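Ofchtiv-allosamidin (Ostrinia furnacalis, PDB 6JMB) is a group IV insect chitinase of glycosyl hydrolase family 18 that probably hydrolyses chitin and is held here with the inhibitor allosamidin in its substrate cleft. Local coordinates at residues A39-I43 against V82-E87; G88-I94 against R130-H135. All coordinates share one frame; numbering follows the deposited sequence.

Both contacts lie on the same side of the chain's centre, within the family 18 TIM barrel fold, with centres 13 Å apart. Along the chain they come in series: contact 1 pairs the end of strand 35-43 with the end of strand 77-83 and the loop after it, and contact 2 begins at the next residue, where that loop runs into helix 90-97 and meets the loop between strand 120-124 and helix 138-154. Contact 1 is buried and reaches the bound inhibitor; contact 2 lies at the surface. Two probable hydrogen bonds, Glu87 OE1 to Tyr92 OH (2.7 Å) and Arg131 NH1 to Trp85 O (2.9 Å), tie the inhibitor-binding segment 82-87 to the surface contact beside it.

Contact 1. Residues A39-I43 against V82-E87; sequences AFIGI and VGGWSE. With NAA (2-acetamido-2-deoxy-beta-D-allopyranose), chain B; AMI (allosamizoline), chain C; NAA (2-acetamido-2-deoxy-beta-D-allopyranose), chain D.
Gly83 N donates to Ile41 O at 3.0 Å, the nearly straight bond (165°) that joins the two parallel strand ends. The same oxygen receives a CA-H...O contact from Val82 CA. Further along, Ile43 N reaches Glu87 OE1 at 3.3 Å, coming from above the carboxylate plane. Glu87 bends at chi2 (-79°) to bring its carboxylate beside the strand, where OE1 has Tyr92 as a second partner; a water lies within hydrogen-bonding distance of both Glu87 OE2 and Ile43 O. A side chain at Gly42 would collide with OE1.

These are neighbouring strands of the family 18 TIM barrel, and the loop after the second carries inhibitor-binding groups at the C-terminal ends of the barrel strands, where family 18 enzymes have their substrate site. Two consecutive backbone amides take part: Trp85 N bonds allosamizoline O3 at 2.9 Å and Ser86 N bonds O6 of the adjoining allopyranose. Ser86 OG donates to O7 of the next sugar.

A cis peptide precedes Phe40, whose ring is clasped between Ala39 CB, over the centre of one face, and Gly83 O with Gly84 CA on the other. Gly84 CA makes a CH-pi contact 3.7 Å from the Phe40 ring centroid; a side chain there would strike the ring. Phe40 CE2 also lies 3.6 Å from allosamizoline O3. A serine in place of Phe40 would probably leave Gly84 without its CH-pi partner and open a gap beside the inhibitor. Beyond the polar bonds, Ile41 CG1 packs on Val82 CB and Ile43 CG2 on Val82 CG2 (both 3.7 Å).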
loop_
_atom_site.group_PDB
_atom_site.type_symbol
_atom_site.label_atom_id
_atom_site.label_comp_id
_atom_site.label_asym_id
_atom_site.label_seq_id
_atom_site.Cartn_x
_atom_site.Cartn_y
_atom_site.Cartn_z
ATOM N N ALA A 39 8.104 6.053 -3.559
ATOM C CA ALA A 39 6.830 6.544 -4.078
ATOM C C ALA A 39 6.850 8.066 -4.055
ATOM O O ALA A 39 7.171 8.652 -3.018
ATOM C CB ALA A 39 5.685 6.048 -3.192
ATOM N N PHE A 40 6.512 8.729 -5.170
ATOM C CA PHE A 40 6.150 8.181 -6.480
ATOM C C PHE A 40 6.828 9.022 -7.555
ATOM O O PHE A 40 7.085 10.223 -7.345
ATOM C CB PHE A 40 4.648 8.340 -6.742
ATOM C CG PHE A 40 3.780 7.381 -5.990
ATOM C CD1 PHE A 40 3.757 6.048 -6.328
ATOM C CD2 PHE A 40 2.949 7.829 -4.973
ATOM C CE1 PHE A 40 2.943 5.159 -5.647
ATOM C CE2 PHE A 40 2.128 6.948 -4.285
ATOM C CZ PHE A 40 2.129 5.608 -4.623
ATOM N N ILE A 41 7.073 8.418 -8.709
ATOM C CA ILE A 41 7.268 9.159 -9.942
ATOM C C ILE A 41 5.963 9.141 -10.729
ATOM O O ILE A 41 5.009 8.444 -10.382
ATOM C CB ILE A 41 8.452 8.624 -10.785
ATOM C CG1 ILE A 41 8.195 7.185 -11.245
ATOM C CG2 ILE A 41 9.760 8.752 -10.011
ATOM C CD1 ILE A 41 9.211 6.688 -12.274
ATOM N N GLY A 42 5.917 9.919 -11.807
ATOM C CA GLY A 42 4.722 10.010 -12.622
ATOM C C GLY A 42 5.016 9.940 -14.102
ATOM O O GLY A 42 6.140 9.626 -14.509
ATOM N N ILE A 43 4.005 10.228 -14.922
ATOM C CA ILE A 43 4.161 10.268 -16.371
ATOM C C ILE A 43 3.343 11.423 -16.919
ATOM O O ILE A 43 2.464 11.967 -16.250
ATOM C CB ILE A 43 3.715 8.965 -17.079
ATOM C CG1 ILE A 43 2.197 8.800 -16.993
ATOM C CG2 ILE A 43 4.423 7.760 -16.498
ATOM C CD1 ILE A 43 1.650 7.721 -17.909
ATOM N N VAL A 82 5.784 4.131 -10.016
ATOM C CA VAL A 82 5.125 5.116 -10.866
ATOM C C VAL A 82 3.624 5.044 -10.626
ATOM O O VAL A 82 3.047 3.951 -10.553
ATOM C CB VAL A 82 5.478 4.897 -12.350
ATOM C CG1 VAL A 82 4.975 3.533 -12.860
ATOM C CG2 VAL A 82 4.950 6.045 -13.208
ATOM N N GLY A 83 2.995 6.205 -10.488
ATOM C CA GLY A 83 1.557 6.259 -10.349
ATOM C C GLY A 83 1.120 6.736 -8.986
ATOM O O GLY A 83 1.555 7.793 -8.518
ATOM N N GLY A 84 0.253 5.965 -8.346
ATOM C CA GLY A 84 -0.320 6.359 -7.079
ATOM C C GLY A 84 -1.676 7.017 -7.252
ATOM O O GLY A 84 -2.054 7.464 -8.338
ATOM N N TRP A 85 -2.413 7.091 -6.140
ATOM C CA TRP A 85 -3.763 7.645 -6.153
ATOM C C TRP A 85 -3.808 9.043 -6.772
ATOM O O TRP A 85 -4.640 9.324 -7.642
ATOM C CB TRP A 85 -4.301 7.670 -4.718
ATOM C CG TRP A 85 -5.653 8.282 -4.586
ATOM C CD1 TRP A 85 -5.950 9.524 -4.097
ATOM C CD2 TRP A 85 -6.898 7.680 -4.941
ATOM N NE1 TRP A 85 -7.307 9.730 -4.132
ATOM C CE2 TRP A 85 -7.912 8.611 -4.643
ATOM C CE3 TRP A 85 -7.254 6.442 -5.480
ATOM C CZ2 TRP A 85 -9.261 8.343 -4.871
ATOM C CZ3 TRP A 85 -8.595 6.177 -5.703
ATOM C CH2 TRP A 85 -9.579 7.122 -5.397
ATOM N N SER A 86 -2.914 9.934 -6.341
ATOM C CA SER A 86 -2.981 11.318 -6.808
ATOM C C SER A 86 -2.642 11.467 -8.287
ATOM O O SER A 86 -2.976 12.496 -8.886
ATOM C CB SER A 86 -2.047 12.208 -5.987
ATOM O OG SER A 86 -2.377 12.170 -4.609
ATOM N N GLU A 87 -1.975 10.481 -8.885
ATOM C CA GLU A 87 -1.610 10.554 -10.296
ATOM C C GLU A 87 -2.777 10.254 -11.228
ATOM O O GLU A 87 -2.684 10.542 -12.424
ATOM C CB GLU A 87 -0.449 9.597 -10.586
ATOM C CG GLU A 87 0.928 10.243 -10.520
ATOM C CD GLU A 87 1.228 11.035 -11.777
ATOM O OE1 GLU A 87 1.449 10.414 -12.845
ATOM O OE2 GLU A 87 1.236 12.283 -11.688
HETATM C C1 NAA B . -1.858 7.849 -0.752
HETATM C C2 NAA B . -1.671 8.745 0.462
HETATM C C3 NAA B . -1.889 10.177 0.149
HETATM C C4 NAA B . -0.991 10.623 -0.989
HETATM C C5 NAA B . -1.224 9.723 -2.195
HETATM C C6 NAA B . -0.333 10.051 -3.355
HETATM C C7 NAA B . -2.169 7.586 2.692
HETATM C C8 NAA B . -3.208 7.029 3.670
HETATM N N2 NAA B . -2.675 8.226 1.452
HETATM O O3 NAA B . -3.296 10.345 -0.205
HETATM O O4 NAA B . -1.256 11.979 -1.401
HETATM O O5 NAA B . -0.939 8.342 -1.812
HETATM O O6 NAA B . -0.704 9.208 -4.424
HETATM O O7 NAA B . -1.018 7.530 2.906
HETATM C C1 AMI C . -1.990 3.223 -1.775
HETATM C C2 AMI C . -1.606 4.011 -3.092
HETATM C C3 AMI C . -1.157 5.300 -2.613
HETATM C C4 AMI C . -2.003 5.557 -1.299
HETATM C C5 AMI C . -1.868 4.270 -0.635
HETATM C C6 AMI C . -2.935 4.040 0.497
HETATM C C7 AMI C . -0.261 2.280 -2.798
HETATM C C8 AMI C . 1.525 1.353 -4.357
HETATM C C9 AMI C . 1.105 0.241 -2.087
HETATM N N2 AMI C . -0.664 3.307 -3.663
HETATM N N7 AMI C . 0.789 1.295 -3.087
HETATM O O3 AMI C . -1.331 6.300 -3.616
HETATM O O4 AMI C . -1.475 6.548 -0.428
HETATM O O6 AMI C . -4.221 4.237 -0.052
HETATM O O7 AMI C . -0.948 2.233 -1.622
HETATM C C1 NAA D . -0.821 12.878 -0.476
HETATM C C2 NAA D . -0.287 14.117 -1.180
HETATM C C3 NAA D . -0.031 15.231 -0.202
HETATM C C4 NAA D . -1.215 15.555 0.644
HETATM C C5 NAA D . -1.739 14.282 1.318
HETATM C C6 NAA D . -3.046 14.482 1.994
HETATM C C7 NAA D . 1.069 13.432 -3.272
HETATM C C8 NAA D . 2.414 13.033 -3.904
HETATM N N2 NAA D . 1.004 13.739 -1.808
HETATM O O3 NAA D . 0.984 14.758 0.709
HETATM O O4 NAA D . -0.773 16.443 1.681
HETATM O O5 NAA D . -2.024 13.219 0.327
HETATM O O6 NAA D . -3.670 13.184 1.989
HETATM O O7 NAA D . 0.064 13.502 -3.952
HETATM O O HOH W 1 1.545 13.404 -14.055
#

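Contact 2. Residues G88-I94 against R130-H135; sequences GSAQYSI and RRDTVH
Asp132 turns its carboxylate onto the start of helix 90-97, where the syn lone pair of OD1 takes the N-H of Ser89 (Ser89 N to Asp132 OD1, 2.8 Å) and the same oxygen receives a weak bond from Ala90 N. With chi1 at 59°, Asp132 CG stands between its own backbone N and carbonyl carbon, which carries OD1 across to the two amides. One helical turn on, Ser93 reverses the roles: its OG accepts from His135 N at 3.0 Å and more weakly from Val134 N, while also bonding Asp139.

Between these grips, Val134 CG2 rests against Ala90 CB and crosses obliquely over Ile94 CG1 (3.8 Å). The His135 ring presents its edge to Ser93 O, in plane, with CD2 3.3 Å from that oxygen; Val134 CG1 covers the centre of one ring face. A water bridges His135 NE2 and Ile94 O.

A type II' turn from Arg130 to Thr133 sets Asp132 and Arg131 beside Gly88. Arg131 NH1 lies 3.7 Å from Gly88 CA and also bonds Glu126 O, and its guanidinium makes a cation-pi contact with Trp85. Each segment thus offers a side-chain oxygen to two amides of the other, Asp132 at the helix start and Ser93 a turn further in, and the Asp132 carboxylate is likely to be stabilised by the positive end of the helix dipole.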
loop_
_atom_site.group_PDB
_atom_site.type_symbol
_atom_site.label_atom_id
_atom_site.label_comp_id
_atom_site.label_asym_id
_atom_site.label_seq_id
_atom_site.Cartn_x
_atom_site.Cartn_y
_atom_site.Cartn_z
ATOM N N GLY A 88 -3.859 9.670 -10.722
ATOM C CA GLY A 88 -5.026 9.455 -11.557
ATOM C C GLY A 88 -4.816 8.381 -12.615
ATOM O O GLY A 88 -3.839 7.645 -12.628
ATOM N N SER A 89 -5.775 8.316 -13.531
ATOM C CA SER A 89 -5.821 7.248 -14.514
ATOM C C SER A 89 -5.678 7.711 -15.961
ATOM O O SER A 89 -5.104 6.978 -16.765
ATOM C CB SER A 89 -7.118 6.440 -14.342
ATOM O OG SER A 89 -7.178 5.357 -15.246
ATOM N N ALA A 90 -6.145 8.921 -16.296
ATOM C CA ALA A 90 -6.229 9.359 -17.690
ATOM C C ALA A 90 -4.899 9.243 -18.430
ATOM O O ALA A 90 -4.842 8.729 -19.555
ATOM C CB ALA A 90 -6.728 10.802 -17.742
ATOM N N GLN A 91 -3.817 9.742 -17.833
ATOM C CA GLN A 91 -2.556 9.762 -18.569
ATOM C C GLN A 91 -2.037 8.352 -18.817
ATOM O O GLN A 91 -1.450 8.082 -19.872
ATOM C CB GLN A 91 -1.512 10.597 -17.835
ATOM C CG GLN A 91 -1.846 12.076 -17.753
ATOM C CD GLN A 91 -0.943 12.819 -16.792
ATOM O OE1 GLN A 91 -0.133 13.648 -17.208
ATOM N NE2 GLN A 91 -1.077 12.528 -15.505
ATOM N N TYR A 92 -2.262 7.441 -17.858
ATOM C CA TYR A 92 -1.853 6.046 -18.012
ATOM C C TYR A 92 -2.693 5.349 -19.070
ATOM O O TYR A 92 -2.174 4.549 -19.859
ATOM C CB TYR A 92 -1.938 5.324 -16.653
ATOM C CG TYR A 92 -0.962 5.933 -15.680
ATOM C CD1 TYR A 92 -1.306 7.053 -14.936
ATOM C CD2 TYR A 92 0.330 5.444 -15.568
ATOM C CE1 TYR A 92 -0.395 7.658 -14.097
ATOM C CE2 TYR A 92 1.248 6.041 -14.727
ATOM C CZ TYR A 92 0.877 7.143 -13.993
ATOM O OH TYR A 92 1.791 7.753 -13.164
ATOM N N SER A 93 -3.990 5.658 -19.105
ATOM C CA SER A 93 -4.874 5.118 -20.132
ATOM C C SER A 93 -4.424 5.552 -21.522
ATOM O O SER A 93 -4.354 4.736 -22.450
ATOM C CB SER A 93 -6.297 5.589 -19.843
ATOM O OG SER A 93 -7.212 5.108 -20.809
ATOM N N ILE A 94 -4.105 6.837 -21.683
ATOM C CA ILE A 94 -3.635 7.338 -22.975
ATOM C C ILE A 94 -2.300 6.703 -23.345
ATOM O O ILE A 94 -2.111 6.224 -24.469
ATOM C CB ILE A 94 -3.542 8.872 -22.945
ATOM C CG1 ILE A 94 -4.932 9.485 -22.805
ATOM C CG2 ILE A 94 -2.849 9.387 -24.202
ATOM C CD1 ILE A 94 -4.896 10.944 -22.396
ATOM N N ARG A 130 -10.914 2.735 -14.666
ATOM C CA ARG A 130 -11.603 3.373 -13.554
ATOM C C ARG A 130 -11.211 4.840 -13.474
ATOM O O ARG A 130 -10.283 5.299 -14.143
ATOM C CB ARG A 130 -11.314 2.667 -12.226
ATOM C CG ARG A 130 -11.790 1.225 -12.196
ATOM C CD ARG A 130 -11.476 0.538 -10.892
ATOM N NE ARG A 130 -12.143 1.182 -9.772
ATOM C CZ ARG A 130 -11.834 0.951 -8.502
ATOM N NH1 ARG A 130 -10.874 0.091 -8.199
ATOM N NH2 ARG A 130 -12.486 1.582 -7.536
ATOM N N ARG A 131 -11.940 5.571 -12.634
ATOM C CA ARG A 131 -11.677 6.987 -12.362
ATOM C C ARG A 131 -11.707 7.746 -13.688
ATOM O O ARG A 131 -12.673 7.591 -14.452
ATOM C CB ARG A 131 -10.417 7.128 -11.520
ATOM C CG ARG A 131 -10.500 6.409 -10.186
ATOM C CD ARG A 131 -9.180 6.497 -9.433
ATOM N NE ARG A 131 -8.978 7.805 -8.816
ATOM C CZ ARG A 131 -7.783 8.319 -8.524
ATOM N NH1 ARG A 131 -6.675 7.650 -8.817
ATOM N NH2 ARG A 131 -7.696 9.508 -7.940
ATOM N N ASP A 132 -10.696 8.559 -14.008
ATOM C CA ASP A 132 -10.705 9.355 -15.228
ATOM C C ASP A 132 -10.086 8.633 -16.421
ATOM O O ASP A 132 -9.506 9.285 -17.297
ATOM C CB ASP A 132 -10.082 10.738 -15.001
ATOM C CG ASP A 132 -8.646 10.674 -14.518
ATOM O OD1 ASP A 132 -8.210 9.593 -14.095
ATOM O OD2 ASP A 132 -7.954 11.717 -14.558
ATOM N N THR A 133 -10.222 7.306 -16.485
ATOM C CA THR A 133 -9.794 6.549 -17.654
ATOM C C THR A 133 -10.335 7.174 -18.933
ATOM O O THR A 133 -11.464 7.674 -18.978
ATOM C CB THR A 133 -10.275 5.097 -17.553
ATOM O OG1 THR A 133 -10.012 4.431 -18.793
ATOM C CG2 THR A 133 -11.778 5.023 -17.268
ATOM N N VAL A 134 -9.517 7.144 -19.979
ATOM C CA VAL A 134 -9.899 7.664 -21.282
ATOM C C VAL A 134 -10.444 6.567 -22.184
ATOM O O VAL A 134 -11.430 6.778 -22.891
ATOM C CB VAL A 134 -8.698 8.390 -21.930
ATOM C CG1 VAL A 134 -8.972 8.725 -23.393
ATOM C CG2 VAL A 134 -8.342 9.640 -21.142
ATOM N N HIS A 135 -9.836 5.383 -22.154
ATOM C CA HIS A 135 -10.181 4.306 -23.071
ATOM C C HIS A 135 -11.010 3.201 -22.430
ATOM O O HIS A 135 -11.311 2.204 -23.098
ATOM C CB HIS A 135 -8.916 3.726 -23.712
ATOM C CG HIS A 135 -8.177 4.707 -24.568
ATOM N ND1 HIS A 135 -8.742 5.299 -25.678
ATOM C CD2 HIS A 135 -6.924 5.210 -24.469
ATOM C CE1 HIS A 135 -7.865 6.120 -26.230
ATOM N NE2 HIS A 135 -6.752 6.080 -25.519
HETATM O O HOH W 2 -4.198 6.867 -26.405
#